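Local coordinates for putative phenazine biosynthesis PhzC/PhzF protein (PDB 4DUN), which probably acts as an isomerase of the PhzF family, although its substrate and the reaction it carries out are not established, at residues A[124-129]-A[139-144]; A[145-150]-A[168-173]; A[22-27]-A[49-54]; A[58-63]-A[74-79]; A[222-227]-A[234-239]. One frame throughout, in Å; residues are numbered along the deposited sequence.

Overall arrangement
From the N terminus, interaction 3 comes first: strand 22-27 pairs with strand 49-54 and closes a loop containing helix 33-43. The next strand, 58-63, lies beside 49-54 and meets helix 73-87 in interaction 4, so these two contacts share one lobe, their centres about 7 Å apart. In the other lobe, interaction 1 closes a nine-residue loop with helix 128-133, and interaction 2 begins directly after it, the two joined by pairing of strands 140-143 and 147-150. The hairpin of interaction 5 comes last, its nearest atoms about 7 Å from interaction 4. All five run in series along the chain; none nests or crosses.

Interaction 1 of 5, residues A[124-129]-A[139-144]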
# COMPACT_ATOMS: atom_id res chain seq x y z
N ILE A 124 18.11 13.02 -29.13
CA ILE A 124 18.08 11.85 -30.02
C ILE A 124 16.86 11.95 -30.95
O ILE A 124 15.98 12.78 -30.75
CB ILE A 124 18.08 10.49 -29.25
CG1 ILE A 124 16.83 10.35 -28.31
CG2 ILE A 124 19.41 10.24 -28.52
CD1 ILE A 124 16.45 8.91 -27.90
N GLU A 125 16.82 11.07 -31.94
CA GLU A 125 15.71 10.90 -32.86
C GLU A 125 15.14 9.52 -32.61
O GLU A 125 15.87 8.54 -32.70
CB GLU A 125 16.17 11.06 -34.32
CG GLU A 125 16.29 12.50 -34.78
CD GLU A 125 17.10 12.71 -36.04
OE1 GLU A 125 17.51 13.87 -36.28
OE2 GLU A 125 17.36 11.73 -36.78
N LEU A 126 13.85 9.45 -32.26
CA LEU A 126 13.21 8.15 -32.05
C LEU A 126 12.89 7.51 -33.38
O LEU A 126 12.52 8.21 -34.33
CB LEU A 126 11.91 8.29 -31.24
CG LEU A 126 12.01 8.80 -29.81
CD1 LEU A 126 10.64 8.98 -29.23
CD2 LEU A 126 12.80 7.84 -28.92
N SER A 127 12.96 6.17 -33.43
CA SER A 127 12.58 5.38 -34.60
C SER A 127 11.05 5.48 -34.78
O SER A 127 10.36 5.71 -33.78
CB SER A 127 13.00 3.92 -34.41
OG SER A 127 12.26 3.33 -33.35
N PRO A 128 10.49 5.27 -36.00
CA PRO A 128 9.02 5.34 -36.14
C PRO A 128 8.25 4.47 -35.12
O PRO A 128 7.21 4.91 -34.64
CB PRO A 128 8.79 4.85 -37.57
CG PRO A 128 10.04 5.24 -38.29
CD PRO A 128 11.14 5.00 -37.30
N GLN A 129 8.79 3.27 -34.76
CA GLN A 129 8.17 2.36 -33.78
C GLN A 129 8.20 2.95 -32.36
O GLN A 129 7.19 2.86 -31.65
CB GLN A 129 8.86 0.99 -33.78
CG GLN A 129 8.33 0.04 -34.84
CD GLN A 129 9.16 -1.22 -34.94
OE1 GLN A 129 10.27 -1.22 -35.48
NE2 GLN A 129 8.62 -2.32 -34.43
N SER A 139 8.07 18.13 -28.57
CA SER A 139 8.81 19.16 -29.30
C SER A 139 10.22 18.64 -29.60
O SER A 139 10.74 18.82 -30.70
CB SER A 139 8.89 20.45 -28.50
OG SER A 139 7.64 20.80 -27.92
N ASP A 140 10.81 17.96 -28.60
CA ASP A 140 12.16 17.39 -28.65
C ASP A 140 12.24 16.13 -27.79
O ASP A 140 11.42 15.93 -26.89
CB ASP A 140 13.21 18.42 -28.17
CG ASP A 140 13.46 19.58 -29.12
OD1 ASP A 140 14.03 19.35 -30.21
OD2 ASP A 140 13.11 20.73 -28.76
N VAL A 141 13.24 15.28 -28.06
CA VAL A 141 13.48 14.03 -27.33
C VAL A 141 14.95 14.01 -26.88
O VAL A 141 15.83 14.24 -27.70
CB VAL A 141 13.12 12.77 -28.18
CG1 VAL A 141 13.38 11.49 -27.39
CG2 VAL A 141 11.67 12.81 -28.66
N TYR A 142 15.20 13.76 -25.58
CA TYR A 142 16.55 13.68 -25.00
C TYR A 142 16.74 12.33 -24.32
O TYR A 142 15.76 11.67 -23.96
CB TYR A 142 16.84 14.85 -24.04
CG TYR A 142 17.05 16.16 -24.76
CD1 TYR A 142 15.97 16.89 -25.25
CD2 TYR A 142 18.33 16.66 -24.96
CE1 TYR A 142 16.16 18.08 -25.96
CE2 TYR A 142 18.53 17.86 -25.65
CZ TYR A 142 17.45 18.56 -26.15
OH TYR A 142 17.64 19.74 -26.82
N SER A 143 17.99 11.91 -24.20
CA SER A 143 18.27 10.58 -23.68
C SER A 143 19.34 10.57 -22.63
O SER A 143 20.35 11.26 -22.74
CB SER A 143 18.68 9.66 -24.84
OG SER A 143 18.98 8.33 -24.44
N SER A 144 19.12 9.75 -21.58
CA SER A 144 20.05 9.49 -20.46
C SER A 144 19.64 8.14 -19.88
O SER A 144 19.25 7.26 -20.65
CB SER A 144 20.01 10.62 -19.44
OG SER A 144 20.94 10.43 -18.38
O HOH W 1 14.68 15.53 -30.53
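Val141 is the centre of this contact, touched by both Ile124 and Leu126. Its CG1, anti to the backbone N, reaches Ile124 CG1 at 3.7 Å and Leu126 CG at 3.9 Å, while CG2 leans on Leu126 CD1. The leucine crosses it at about a right angle, the isoleucine obliquely. Ile124 keeps CG1 in the crowded position between N and carbonyl carbon (chi1 60°), which brings CG1, CG2 and CD1 all round Ser143 CB; CG2 lies 3.8 Å from that CB. The hydroxyl of Ser143 is engaged by Trp173 NE1. Just one direct hydrogen bond joins the backbones, Ile124 N to Val141 O at 3.0 Å, nearly straight at 167° but meeting the oxygen from above the carbonyl plane.

The other side is loose. There a water accepts the N-H of Val141 at 2.9 Å and lies 3.0 Å from Ile124 O, standing between the two chains. Glu125 is exposed, and beyond Leu126 the chain departs into helix 128-133, with Ser127 as its N-cap. The arrangement is that of an antiparallel strand pair, 122-123 with 140-143, loosening into an end where a water stands between the chains and one strand peels off toward a helix.

Interaction 2 of 5, residues A[145-150]-A[168-173]; sequences RDLILL and RKLTDW
Leu147 sits on the indole of Trp173, and its atoms can be followed across the ring. CB comes first, over the face of the five-membered ring in a CH-pi contact, 3.8 Å from that ring's centroid and 21° off the normal. CG is anti to the backbone N (chi1 180°), which carries the branch onward over the same face. CD1 then lies above the middle of the ring system, 3.8 Å from Trp173 CE2. CD2 lies 4.2 Å from Trp173 CE3 and also meets Leu170 CD1.

Leu147 opens strand 147-150, which runs parallel to strand 176-181; the chain between them contains two short helices and ends in a type I turn from Leu170 to Trp173, so the indole is laid back on the strand just before the parallel partner begins. The opposite face of the ring is met by Asp172 CB toward the rim, and Trp173 NE1 is hydrogen-bonded to Ser143 OG. At the ring edge Arg145 O receives a CA-H contact from Trp173 CA at 3.4 Å.

Beside this CH-pi contact, Arg145 grips Asp146 side-on in a salt bridge, NE and NH1 both binding OD2; the shorter bond, from NH1 at 2.8 Å, uses the syn lone pair. Tyr191 OH is hydrogen-bonded to Asp146 OD1.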
# COMPACT_ATOMS: atom_id res chain seq x y z
N ARG A 145 19.68 7.95 -18.54
CA ARG A 145 19.22 6.71 -17.89
C ARG A 145 17.72 6.55 -18.25
O ARG A 145 17.25 5.46 -18.60
CB ARG A 145 19.42 6.80 -16.37
CG ARG A 145 18.90 5.59 -15.60
CD ARG A 145 18.70 5.88 -14.13
NE ARG A 145 17.61 6.84 -13.90
CZ ARG A 145 17.33 7.38 -12.72
NH1 ARG A 145 16.34 8.25 -12.60
NH2 ARG A 145 18.04 7.04 -11.65
N ASP A 146 17.02 7.69 -18.26
CA ASP A 146 15.60 7.82 -18.59
C ASP A 146 15.41 8.50 -19.94
O ASP A 146 16.31 9.20 -20.44
CB ASP A 146 14.89 8.67 -17.51
CG ASP A 146 15.11 8.18 -16.09
OD1 ASP A 146 14.76 7.01 -15.81
OD2 ASP A 146 15.65 8.95 -15.27
N LEU A 147 14.22 8.31 -20.53
CA LEU A 147 13.84 8.97 -21.78
C LEU A 147 13.18 10.29 -21.40
O LEU A 147 12.32 10.31 -20.51
CB LEU A 147 12.90 8.10 -22.62
CG LEU A 147 12.41 8.69 -23.94
CD1 LEU A 147 13.57 8.85 -24.94
CD2 LEU A 147 11.34 7.78 -24.57
N ILE A 148 13.60 11.39 -22.03
CA ILE A 148 13.07 12.71 -21.69
C ILE A 148 12.29 13.24 -22.89
O ILE A 148 12.86 13.42 -23.97
CB ILE A 148 14.20 13.67 -21.25
CG1 ILE A 148 14.97 13.06 -20.03
CG2 ILE A 148 13.63 15.07 -20.91
CD1 ILE A 148 16.35 13.56 -19.87
N LEU A 149 11.00 13.53 -22.66
CA LEU A 149 10.11 14.06 -23.70
C LEU A 149 9.74 15.48 -23.38
O LEU A 149 9.07 15.75 -22.37
CB LEU A 149 8.83 13.19 -23.84
CG LEU A 149 9.04 11.65 -24.01
CD1 LEU A 149 7.70 10.91 -24.00
CD2 LEU A 149 9.85 11.33 -25.26
N LEU A 150 10.21 16.40 -24.21
CA LEU A 150 9.89 17.81 -24.04
C LEU A 150 8.53 18.08 -24.65
O LEU A 150 8.35 17.94 -25.86
CB LEU A 150 10.98 18.73 -24.64
CG LEU A 150 10.65 20.23 -24.64
CD1 LEU A 150 10.72 20.83 -23.22
CD2 LEU A 150 11.52 20.99 -25.60
N ARG A 168 6.32 0.10 -21.49
CA ARG A 168 7.18 -1.04 -21.14
C ARG A 168 8.00 -1.54 -22.34
O ARG A 168 9.04 -2.17 -22.15
CB ARG A 168 6.34 -2.19 -20.58
CG ARG A 168 6.14 -2.10 -19.09
CD ARG A 168 5.56 -3.37 -18.49
NE ARG A 168 4.19 -3.64 -18.91
CZ ARG A 168 3.10 -3.11 -18.35
NH1 ARG A 168 3.21 -2.25 -17.35
NH2 ARG A 168 1.89 -3.45 -18.78
N LYS A 169 7.54 -1.25 -23.57
CA LYS A 169 8.20 -1.66 -24.81
C LYS A 169 9.41 -0.77 -25.14
O LYS A 169 10.21 -1.14 -26.00
CB LYS A 169 7.20 -1.71 -25.99
CG LYS A 169 6.17 -2.82 -25.86
CD LYS A 169 5.11 -2.75 -26.96
CE LYS A 169 3.94 -3.64 -26.67
NZ LYS A 169 2.89 -3.52 -27.72
N LEU A 170 9.58 0.38 -24.42
CA LEU A 170 10.73 1.28 -24.57
C LEU A 170 11.83 0.83 -23.59
O LEU A 170 12.16 1.53 -22.62
CB LEU A 170 10.31 2.75 -24.32
CG LEU A 170 9.27 3.36 -25.26
CD1 LEU A 170 8.58 4.52 -24.60
CD2 LEU A 170 9.90 3.79 -26.59
N THR A 171 12.39 -0.37 -23.86
CA THR A 171 13.38 -1.09 -23.05
C THR A 171 14.76 -0.40 -22.93
O THR A 171 15.54 -0.78 -22.05
CB THR A 171 13.58 -2.52 -23.58
OG1 THR A 171 13.88 -2.47 -24.98
CG2 THR A 171 12.36 -3.41 -23.33
N ASP A 172 15.05 0.59 -23.78
CA ASP A 172 16.33 1.31 -23.74
C ASP A 172 16.47 2.25 -22.53
O ASP A 172 17.58 2.68 -22.24
CB ASP A 172 16.53 2.12 -25.03
CG ASP A 172 17.51 1.54 -26.04
OD1 ASP A 172 17.88 0.35 -25.89
OD2 ASP A 172 17.88 2.27 -26.99
N TRP A 173 15.35 2.56 -21.82
CA TRP A 173 15.35 3.51 -20.70
C TRP A 173 14.68 2.94 -19.44
O TRP A 173 13.84 2.05 -19.54
CB TRP A 173 14.65 4.82 -21.14
CG TRP A 173 15.35 5.47 -22.30
CD1 TRP A 173 16.49 6.22 -22.25
CD2 TRP A 173 15.06 5.27 -23.69
NE1 TRP A 173 16.89 6.56 -23.52
CE2 TRP A 173 16.04 5.98 -24.42
CE3 TRP A 173 14.04 4.61 -24.39
CZ2 TRP A 173 16.05 6.01 -25.82
CZ3 TRP A 173 14.04 4.65 -25.78
CH2 TRP A 173 15.03 5.35 -26.48

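Interaction 3 of 5, residues A[22-27]-A[49-54]; sequences AGVCVL and AFVVKG
Two parallel strands of a beta-alpha-beta unit meet here, 22-27 and 49-54, with helix 33-43 on the connection between them. The register pairs Val24 with Ala49, Cys25 with Phe50, Val26 with Val51 and Leu27 with Val52. Five hydrogen bonds step along the strands. Ala49 N to Gly23 O starts the ladder at 2.8 Å, the donor standing above the carbonyl plane. From there the strands exchange bonds through Cys25 and Leu27, each giving its N-H and receiving one on its O, and the donors lie nearly along the C=O axes. Lys53 N to Leu27 O closes the series at 3.1 Å.

On the face of Cys25, Phe50, Leu27 and Val52, Cys25 carries SG anti to the backbone N (chi1 -179°). Its CB touches Phe50 CD2 at 3.7 Å, and SG lies 5.0 Å from the centroid of the Phe50 ring, obliquely. Leu27 CD1 adds Val52 CG2 at 4.1 Å, while Phe50 also packs on Met36 and Ile39 of helix 33-43. On the face of Val24, Ala49, Val26 and Val51 the cross-strand side-chain contacts are longer; the three valines pack on helix 73-87. Lys53, with CG in the crowded position (chi1 37°), brings CG to 3.2 Å from Leu27 O and lays its extended chain across Val26, CD meeting Val26 CG1 at 3.9 Å.

Gly23 also bonds through its backbone to Glu47, the predicted active-site residue two positions before Ala49. With five N-H groups each bonded to a facing C=O, backbone polarity holds the strands together, and mostly apolar side chains pack above and below the ladder.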
# COMPACT_ATOMS: atom_id res chain seq x y z
N ALA A 22 7.21 7.73 2.58
CA ALA A 22 8.10 6.64 2.99
C ALA A 22 7.88 6.28 4.44
O ALA A 22 7.56 7.14 5.26
CB ALA A 22 9.56 7.02 2.78
N GLY A 23 8.06 5.00 4.75
CA GLY A 23 8.13 4.53 6.13
C GLY A 23 9.59 4.66 6.53
O GLY A 23 10.48 4.53 5.68
N VAL A 24 9.88 5.00 7.79
CA VAL A 24 11.25 5.12 8.29
C VAL A 24 11.30 4.41 9.63
O VAL A 24 10.67 4.86 10.59
CB VAL A 24 11.78 6.60 8.43
CG1 VAL A 24 13.24 6.60 8.92
CG2 VAL A 24 11.66 7.38 7.11
N CYS A 25 12.06 3.31 9.70
CA CYS A 25 12.20 2.50 10.91
C CYS A 25 13.60 2.68 11.49
O CYS A 25 14.59 2.39 10.81
CB CYS A 25 11.91 1.04 10.56
SG CYS A 25 12.01 -0.08 11.96
N VAL A 26 13.69 3.22 12.73
CA VAL A 26 14.97 3.54 13.37
C VAL A 26 15.27 2.45 14.39
O VAL A 26 14.48 2.22 15.32
CB VAL A 26 15.03 4.97 14.00
CG1 VAL A 26 16.42 5.26 14.57
CG2 VAL A 26 14.61 6.04 12.99
N LEU A 27 16.40 1.75 14.18
CA LEU A 27 16.80 0.61 15.01
C LEU A 27 18.03 0.87 15.84
O LEU A 27 19.00 1.45 15.34
CB LEU A 27 17.09 -0.61 14.12
CG LEU A 27 16.00 -1.11 13.17
CD1 LEU A 27 16.61 -1.90 12.03
CD2 LEU A 27 15.02 -1.98 13.90
N ALA A 49 12.42 2.70 4.79
CA ALA A 49 13.84 2.93 5.06
C ALA A 49 14.16 2.40 6.46
O ALA A 49 13.35 2.55 7.38
CB ALA A 49 14.16 4.42 4.98
N PHE A 50 15.29 1.71 6.59
CA PHE A 50 15.73 1.16 7.88
C PHE A 50 17.04 1.79 8.22
O PHE A 50 18.00 1.64 7.45
CB PHE A 50 15.88 -0.38 7.82
CG PHE A 50 14.57 -1.08 7.64
CD1 PHE A 50 14.06 -1.31 6.36
CD2 PHE A 50 13.84 -1.51 8.74
CE1 PHE A 50 12.80 -1.89 6.19
CE2 PHE A 50 12.57 -2.12 8.56
CZ PHE A 50 12.07 -2.29 7.30
N VAL A 51 17.10 2.51 9.35
CA VAL A 51 18.32 3.18 9.81
C VAL A 51 18.85 2.42 11.02
O VAL A 51 18.12 2.27 12.02
CB VAL A 51 18.07 4.68 10.16
CG1 VAL A 51 19.32 5.33 10.76
CG2 VAL A 51 17.57 5.48 8.94
N VAL A 52 20.10 1.96 10.94
CA VAL A 52 20.76 1.31 12.08
C VAL A 52 21.68 2.34 12.68
O VAL A 52 22.63 2.78 12.02
CB VAL A 52 21.51 -0.01 11.74
CG1 VAL A 52 22.22 -0.57 12.98
CG2 VAL A 52 20.56 -1.05 11.15
N LYS A 53 21.39 2.75 13.91
CA LYS A 53 22.27 3.71 14.57
C LYS A 53 23.30 2.94 15.36
O LYS A 53 22.94 2.19 16.27
CB LYS A 53 21.52 4.77 15.41
CG LYS A 53 20.27 4.32 16.16
CD LYS A 53 19.60 5.52 16.81
CE LYS A 53 18.57 5.14 17.84
NZ LYS A 53 18.13 6.32 18.64
N GLY A 54 24.55 3.04 14.92
CA GLY A 54 25.72 2.41 15.54
C GLY A 54 26.73 3.44 16.01
O GLY A 54 26.53 4.65 15.81

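Interaction 4 of 5, residues A[58-63]-A[74-79]; sequences YELRWF and HATLAA. With NI (nickel (II) ion), chain D; SO4 (sulfate ion), chain B.
The polar link between strand and helix is slight. Trp62 NE1 makes a weak, strongly bent hydrogen bond to Thr76 OG1, 3.2 Å long with an angle at hydrogen of only 127°. The hydroxyl meets the indole at its edge, near the ring plane, so Trp62 CZ2 comes just as close, also at 3.2 Å. Thr76 OG1, anti to its own carbonyl carbon (chi1 -60°), has a further hydrogen bond with Cys72 O, which ties it back to the loop just before the helix.

Apolar contacts do the rest. Leu60 holds CG anti to the backbone N (chi1 170°) and spreads its branches along the helix: CD1 reaches Ala79 CB at 4.1 Å, and CD2 lies against Thr76 OG1 and CG2. Farther along the strand, Trp62 CD1 touches Ala75 CB at 3.8 Å. Leu60 CG also covers one face of the Trp62 ring toward its rim, so the two strand residues pack on each other as well as on the helix.

Ligand bonds gather at the start of the helix. His74 NE2 binds nickel at 2.0 Å, with five further atoms completing the site. His74 N makes a weak hydrogen bond to sulfate O4 at 3.0 Å; Gly73 N, Gly204 N and Ser205 OG also hold the sulfate, where the helix end would add positive potential. This placement, a helix enclosed by the strands of its domain's barrel-like sheet with its N terminus at the cleft near the predicted active-site Glu47, is consistent with the diaminopimelate epimerase fold of the PhzF family.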
# COMPACT_ATOMS: atom_id res chain seq x y z
N TYR A 58 25.54 5.77 10.63
CA TYR A 58 24.20 5.29 10.29
C TYR A 58 24.26 4.40 9.07
O TYR A 58 24.72 4.86 8.02
CB TYR A 58 23.18 6.41 9.99
CG TYR A 58 22.93 7.39 11.11
CD1 TYR A 58 22.30 6.99 12.28
CD2 TYR A 58 23.27 8.73 10.98
CE1 TYR A 58 22.08 7.89 13.33
CE2 TYR A 58 23.02 9.65 12.00
CZ TYR A 58 22.43 9.22 13.17
OH TYR A 58 22.23 10.13 14.19
N GLU A 59 23.78 3.16 9.19
CA GLU A 59 23.62 2.28 8.03
C GLU A 59 22.21 2.46 7.56
O GLU A 59 21.30 2.47 8.39
CB GLU A 59 23.87 0.81 8.38
CG GLU A 59 25.33 0.46 8.47
CD GLU A 59 25.53 -1.02 8.72
OE1 GLU A 59 24.72 -1.84 8.22
OE2 GLU A 59 26.49 -1.36 9.45
N LEU A 60 22.02 2.63 6.26
CA LEU A 60 20.68 2.87 5.70
C LEU A 60 20.40 1.88 4.59
O LEU A 60 21.19 1.76 3.66
CB LEU A 60 20.58 4.33 5.18
CG LEU A 60 19.32 4.74 4.34
CD1 LEU A 60 18.02 4.63 5.17
CD2 LEU A 60 19.48 6.16 3.74
N ARG A 61 19.28 1.16 4.74
CA ARG A 61 18.72 0.31 3.70
C ARG A 61 17.27 0.70 3.36
O ARG A 61 16.60 1.25 4.14
CB ARG A 61 18.78 -1.18 4.07
CG ARG A 61 20.16 -1.71 4.38
CD ARG A 61 20.11 -3.17 4.88
NE ARG A 61 21.39 -3.73 5.29
CZ ARG A 61 22.09 -4.57 4.55
NH1 ARG A 61 21.66 -4.93 3.38
NH2 ARG A 61 23.22 -5.07 4.97
N TRP A 62 16.86 0.38 2.16
CA TRP A 62 15.52 0.62 1.71
C TRP A 62 14.92 -0.63 1.11
O TRP A 62 15.55 -1.33 0.37
CB TRP A 62 15.43 1.73 0.66
CG TRP A 62 16.34 2.89 0.81
CD1 TRP A 62 16.04 4.08 1.39
CD2 TRP A 62 17.66 3.01 0.35
NE1 TRP A 62 17.07 4.91 1.31
CE2 TRP A 62 18.11 4.28 0.70
CE3 TRP A 62 18.52 2.15 -0.32
CZ2 TRP A 62 19.35 4.72 0.39
CZ3 TRP A 62 19.76 2.59 -0.60
CH2 TRP A 62 20.17 3.86 -0.25
N PHE A 63 13.65 -0.84 1.41
CA PHE A 63 12.90 -1.98 0.90
C PHE A 63 11.58 -1.51 0.34
O PHE A 63 10.86 -0.76 1.01
CB PHE A 63 12.63 -2.98 2.04
CG PHE A 63 13.82 -3.78 2.48
CD1 PHE A 63 14.80 -3.21 3.30
CD2 PHE A 63 13.94 -5.12 2.14
CE1 PHE A 63 15.89 -3.97 3.74
CE2 PHE A 63 15.03 -5.88 2.59
CZ PHE A 63 16.00 -5.29 3.38
N HIS A 74 14.59 9.93 -2.58
CA HIS A 74 13.42 10.52 -1.90
C HIS A 74 13.21 9.89 -0.49
O HIS A 74 12.93 10.64 0.46
CB HIS A 74 12.13 10.45 -2.79
CG HIS A 74 11.85 9.09 -3.38
ND1 HIS A 74 11.11 8.14 -2.69
CD2 HIS A 74 12.17 8.57 -4.60
CE1 HIS A 74 11.01 7.08 -3.49
NE2 HIS A 74 11.66 7.28 -4.64
N ALA A 75 13.42 8.56 -0.32
CA ALA A 75 13.28 7.97 1.03
C ALA A 75 14.47 8.34 1.90
O ALA A 75 14.33 8.39 3.12
CB ALA A 75 13.11 6.45 0.97
N THR A 76 15.65 8.65 1.28
CA THR A 76 16.83 9.09 2.01
C THR A 76 16.54 10.46 2.65
O THR A 76 16.93 10.69 3.80
CB THR A 76 18.08 9.10 1.12
OG1 THR A 76 18.28 7.76 0.65
CG2 THR A 76 19.34 9.55 1.88
N LEU A 77 15.85 11.36 1.92
CA LEU A 77 15.45 12.68 2.45
C LEU A 77 14.56 12.45 3.69
O LEU A 77 14.79 13.06 4.74
CB LEU A 77 14.73 13.49 1.35
CG LEU A 77 14.45 14.97 1.66
CD1 LEU A 77 14.35 15.78 0.36
CD2 LEU A 77 13.13 15.15 2.42
N ALA A 78 13.55 11.53 3.58
CA ALA A 78 12.67 11.21 4.71
C ALA A 78 13.49 10.71 5.93
O ALA A 78 13.21 11.13 7.06
CB ALA A 78 11.64 10.16 4.31
N ALA A 79 14.46 9.81 5.71
CA ALA A 79 15.31 9.29 6.79
C ALA A 79 16.12 10.44 7.46
O ALA A 79 16.21 10.47 8.68
CB ALA A 79 16.26 8.22 6.26
NI NI D . 12.02 6.07 -6.24
S SO4 B . 15.66 9.63 -6.40
O1 SO4 B . 15.75 8.25 -5.96
O2 SO4 B . 16.95 10.34 -6.24
O3 SO4 B . 15.30 9.61 -7.78
O4 SO4 B . 14.66 10.32 -5.59

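Interaction 5 of 5, residues A[222-227]-A[234-239]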
# COMPACT_ATOMS: atom_id res chain seq x y z
N LYS A 222 19.81 28.89 -10.39
CA LYS A 222 18.90 28.54 -9.30
C LYS A 222 17.50 28.53 -9.85
O LYS A 222 17.08 29.51 -10.47
CB LYS A 222 19.00 29.52 -8.13
CG LYS A 222 20.26 29.36 -7.28
CD LYS A 222 20.23 30.27 -6.05
CE LYS A 222 19.39 29.74 -4.91
NZ LYS A 222 19.41 30.66 -3.74
N MET A 223 16.79 27.42 -9.67
CA MET A 223 15.44 27.24 -10.20
C MET A 223 14.56 26.49 -9.24
O MET A 223 15.06 25.83 -8.32
CB MET A 223 15.50 26.44 -11.53
CG MET A 223 16.20 27.14 -12.67
SD MET A 223 16.41 26.07 -14.11
CE MET A 223 17.79 25.01 -13.53
N VAL A 224 13.25 26.57 -9.45
CA VAL A 224 12.28 25.79 -8.70
C VAL A 224 11.55 24.92 -9.73
O VAL A 224 11.22 25.39 -10.83
CB VAL A 224 11.32 26.60 -7.78
CG1 VAL A 224 10.31 27.43 -8.58
CG2 VAL A 224 10.62 25.69 -6.77
N ALA A 225 11.37 23.64 -9.40
CA ALA A 225 10.70 22.67 -10.26
C ALA A 225 9.53 22.06 -9.53
O ALA A 225 9.55 21.94 -8.30
CB ALA A 225 11.68 21.58 -10.67
N ALA A 226 8.52 21.66 -10.28
CA ALA A 226 7.39 20.94 -9.71
C ALA A 226 7.29 19.60 -10.40
O ALA A 226 7.61 19.49 -11.59
CB ALA A 226 6.09 21.74 -9.88
N GLN A 227 6.91 18.58 -9.66
CA GLN A 227 6.62 17.27 -10.22
C GLN A 227 5.12 17.16 -10.13
O GLN A 227 4.57 17.19 -9.02
CB GLN A 227 7.37 16.13 -9.50
CG GLN A 227 7.21 14.83 -10.30
CD GLN A 227 8.36 13.88 -10.16
OE1 GLN A 227 9.53 14.28 -10.04
NE2 GLN A 227 8.06 12.58 -10.20
N ILE A 234 7.61 19.57 -4.92
CA ILE A 234 8.35 20.80 -5.17
C ILE A 234 9.81 20.48 -4.91
O ILE A 234 10.15 19.93 -3.87
CB ILE A 234 7.84 21.99 -4.33
CG1 ILE A 234 6.35 22.35 -4.68
CG2 ILE A 234 8.77 23.21 -4.47
CD1 ILE A 234 6.10 22.96 -6.14
N ILE A 235 10.67 20.82 -5.89
CA ILE A 235 12.10 20.55 -5.82
C ILE A 235 12.88 21.83 -6.04
O ILE A 235 12.72 22.48 -7.09
CB ILE A 235 12.54 19.48 -6.88
CG1 ILE A 235 11.63 18.22 -6.88
CG2 ILE A 235 14.03 19.12 -6.68
CD1 ILE A 235 10.35 18.34 -7.81
N GLN A 236 13.72 22.18 -5.07
CA GLN A 236 14.62 23.33 -5.18
C GLN A 236 15.85 22.82 -5.91
O GLN A 236 16.40 21.77 -5.53
CB GLN A 236 15.00 23.95 -3.80
CG GLN A 236 13.82 24.34 -2.91
CD GLN A 236 12.85 25.30 -3.55
OE1 GLN A 236 13.22 26.23 -4.28
NE2 GLN A 236 11.57 25.07 -3.31
N CYS A 237 16.24 23.53 -6.98
CA CYS A 237 17.29 23.14 -7.91
C CYS A 237 18.37 24.16 -7.99
O CYS A 237 18.07 25.36 -8.12
CB CYS A 237 16.69 22.93 -9.30
SG CYS A 237 15.44 21.63 -9.39
N GLU A 238 19.63 23.72 -8.00
CA GLU A 238 20.77 24.63 -8.13
C GLU A 238 21.93 23.96 -8.85
O GLU A 238 22.32 22.84 -8.49
CB GLU A 238 21.22 25.17 -6.77
CG GLU A 238 22.35 26.19 -6.85
CD GLU A 238 22.83 26.82 -5.56
OE1 GLU A 238 22.19 26.59 -4.50
OE2 GLU A 238 23.84 27.55 -5.60
N VAL A 239 22.51 24.67 -9.83
CA VAL A 239 23.68 24.24 -10.61
C VAL A 239 24.87 24.62 -9.74
O VAL A 239 25.02 25.81 -9.40
CB VAL A 239 23.76 24.87 -12.03
CG1 VAL A 239 25.03 24.42 -12.76
CG2 VAL A 239 22.53 24.55 -12.85
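Cys237 O is gripped twice by the neighbouring strand: by the N-H of Met223, at 2.9 Å and almost straight (176°), and more weakly by the CA-H of Lys222, with that CA 3.5 Å away. The two strands, 222-227 and 234-239, form an antiparallel beta hairpin. Its hydrogen-bonded pairs are Met223 with Cys237 and Ala225 with Ile235, and each gives two N-H to O bonds. Ala225 O is held much like Cys237 O, taking the N-H of Ile235 and a CA-H contact from Ile234. The donors that meet these two oxygens come from above the carbonyl plane, whereas the bonds to Met223 O and Ile235 O lie in plane.

The face of Met223, Ala225, Ile235 and Cys237 is buried. Ala225 CB touches Cys237 SG at 4.0 Å, the sulfur being anti to its carbonyl carbon (chi1 -61°), and the same two residues pack on His207 and Ile211 of helix 207-218.

On the other face the pairs are non-hydrogen-bonded, and in two of them the side chains run side by side. Gln236 bends at chi2 (-56°), bringing its flat amide beside Val224, whose CG2 lies 3.6 Å from both OE1 and NE2. Val224 CG2 also meets Ile234 CG2 at 3.9 Å. At the far end Lys222 and Glu238 lie alongside each other, CG to CG at 3.8 Å, with their opposite charges near but not touching.

Gln227, extended beyond CG, is fixed at its amide by Asp200 O and Thr203 N, while Ile235 CD1 rests 3.9 Å from Gln227 N.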